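Local coordinates for protein YcaO (Methanopyrus kandleri, PDB 6CIB) that binds ADP and magnesium and, as a YcaO enzyme, probably uses ATP to convert a peptide backbone amide to a thioamide, at residues R41-I45 with L193-L197. Residues are numbered along the deposited sequence.
With OXM (oxamic acid), chain I.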
loop_
_atom_site.group_PDB
_atom_site.type_symbol
_atom_site.label_atom_id
_atom_site.label_comp_id
_atom_site.label_asym_id
_atom_site.label_seq_id
_atom_site.Cartn_x
_atom_site.Cartn_y
_atom_site.Cartn_z
ATOM N N ARG A 41 -13.170 -2.698 16.695
ATOM C CA ARG A 41 -13.774 -1.499 16.137
ATOM C C ARG A 41 -13.081 -0.306 16.776
ATOM O O ARG A 41 -13.097 -0.145 18.001
ATOM C CB ARG A 41 -15.293 -1.463 16.373
ATOM C CG ARG A 41 -16.087 -0.602 15.373
ATOM C CD ARG A 41 -17.614 -0.723 15.535
ATOM N NE ARG A 41 -17.942 -0.618 16.944
ATOM C CZ ARG A 41 -18.440 -1.579 17.711
ATOM N NH1 ARG A 41 -18.805 -2.761 17.219
ATOM N NH2 ARG A 41 -18.608 -1.314 18.992
ATOM N N VAL A 42 -12.451 0.516 15.947
ATOM C CA VAL A 42 -11.734 1.685 16.447
ATOM C C VAL A 42 -12.575 2.895 16.079
ATOM O O VAL A 42 -12.694 3.246 14.894
ATOM C CB VAL A 42 -10.286 1.761 15.903
ATOM C CG1 VAL A 42 -9.592 3.029 16.379
ATOM C CG2 VAL A 42 -9.492 0.529 16.337
ATOM N N GLY A 43 -13.171 3.507 17.105
ATOM C CA GLY A 43 -14.270 4.466 16.930
ATOM C C GLY A 43 -15.322 3.799 16.064
ATOM O O GLY A 43 -15.790 2.710 16.413
ATOM N N PRO A 44 -15.641 4.397 14.898
ATOM C CA PRO A 44 -16.630 3.786 14.005
ATOM C C PRO A 44 -16.051 2.762 13.015
ATOM O O PRO A 44 -16.823 2.186 12.246
ATOM C CB PRO A 44 -17.167 4.993 13.236
ATOM C CG PRO A 44 -15.970 5.880 13.095
ATOM C CD PRO A 44 -15.143 5.681 14.349
ATOM N N ILE A 45 -14.728 2.544 13.024
ATOM C CA ILE A 45 -14.069 1.734 11.985
ATOM C C ILE A 45 -13.841 0.273 12.396
ATOM O O ILE A 45 -13.101 0.001 13.349
ATOM C CB ILE A 45 -12.724 2.354 11.487
ATOM C CG1 ILE A 45 -12.932 3.775 10.916
ATOM C CG2 ILE A 45 -12.033 1.432 10.473
ATOM C CD1 ILE A 45 -13.997 3.892 9.829
ATOM N N LEU A 193 -15.707 11.505 10.120
ATOM C CA LEU A 193 -14.845 10.351 10.391
ATOM C C LEU A 193 -13.541 10.757 11.102
ATOM O O LEU A 193 -13.184 10.154 12.117
ATOM C CB LEU A 193 -14.561 9.550 9.112
ATOM C CG LEU A 193 -13.553 8.387 9.161
ATOM C CD1 LEU A 193 -13.865 7.376 10.259
ATOM C CD2 LEU A 193 -13.469 7.700 7.807
ATOM N N ARG A 194 -12.850 11.768 10.570
ATOM C CA ARG A 194 -11.646 12.311 11.204
ATOM C C ARG A 194 -11.903 12.721 12.666
ATOM O O ARG A 194 -11.138 12.331 13.554
ATOM C CB ARG A 194 -11.074 13.482 10.399
ATOM C CG ARG A 194 -9.685 13.925 10.850
ATOM C CD ARG A 194 -9.368 15.349 10.416
ATOM N NE ARG A 194 -10.276 16.351 10.996
ATOM C CZ ARG A 194 -10.225 16.810 12.251
ATOM N NH1 ARG A 194 -11.116 17.712 12.649
ATOM N NH2 ARG A 194 -9.318 16.365 13.118
ATOM N N ARG A 195 -12.979 13.480 12.904
ATOM C CA ARG A 195 -13.396 13.874 14.266
ATOM C C ARG A 195 -13.701 12.666 15.139
ATOM O O ARG A 195 -13.346 12.643 16.322
ATOM C CB ARG A 195 -14.633 14.779 14.223
ATOM C CG ARG A 195 -14.360 16.205 13.786
ATOM C CD ARG A 195 -15.662 16.974 13.642
ATOM N NE ARG A 195 -15.451 18.276 13.003
ATOM C CZ ARG A 195 -16.393 19.198 12.809
ATOM N NH1 ARG A 195 -17.649 18.993 13.201
ATOM N NH2 ARG A 195 -16.072 20.339 12.214
ATOM N N SER A 196 -14.359 11.669 14.547
ATOM C CA SER A 196 -14.747 10.466 15.267
ATOM C C SER A 196 -13.517 9.644 15.688
ATOM O O SER A 196 -13.447 9.151 16.823
ATOM C CB SER A 196 -15.723 9.638 14.435
ATOM O OG SER A 196 -16.374 8.689 15.247
ATOM N N LEU A 197 -12.547 9.523 14.782
ATOM C CA LEU A 197 -11.262 8.889 15.111
ATOM C C LEU A 197 -10.440 9.702 16.092
ATOM O O LEU A 197 -9.741 9.129 16.926
ATOM C CB LEU A 197 -10.442 8.570 13.854
ATOM C CG LEU A 197 -10.878 7.339 13.049
ATOM C CD1 LEU A 197 -10.080 7.256 11.754
ATOM C CD2 LEU A 197 -10.737 6.044 13.844
HETATM C C1 OXM I . -21.055 -4.387 14.391
HETATM N N1 OXM I . -21.252 -3.925 15.621
HETATM O O1 OXM I . -21.981 -4.788 13.684
HETATM C C2 OXM I . -19.684 -4.413 13.876
HETATM O O2 OXM I . -19.422 -5.123 12.879
HETATM O O3 OXM I . -18.809 -3.722 14.449
#
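A tight two-residue β-hairpin turn, joining antiparallel strands 34-42 and 45-54, packs against one face of helix 188-198. The turn is type II', with G43 at positive phi and P44 next; V42 and I45 close it through paired backbone hydrogen bonds, V42 N to I45 O (2.7 Å) and I45 N to V42 O (2.9 Å). The contact is largely apolar. L193 (chi1 t, chi2 p) brings CD1 to 3.5 Å from I45 CD1 and 3.8 Å from P44 CG, while L197 (chi1 m, chi2 t) sends CD2 in among V42, P44 and I45, 3.6 Å from V42 O and 4.1 Å from V42 CG1. I45, m at both chi angles, also touches L250 and A253 of helix 241-260, and V42 touches L256, so the turn meets two helices. R194 and R195 are out of reach of the turn; both form salt bridges with E191. R41, t at chi1 and chi2 but p at chi3, donates from NH1 to O3 of oxamic acid at 2.9 Å. At the helix, P44 CD lies 3.4 Å from S196 OG.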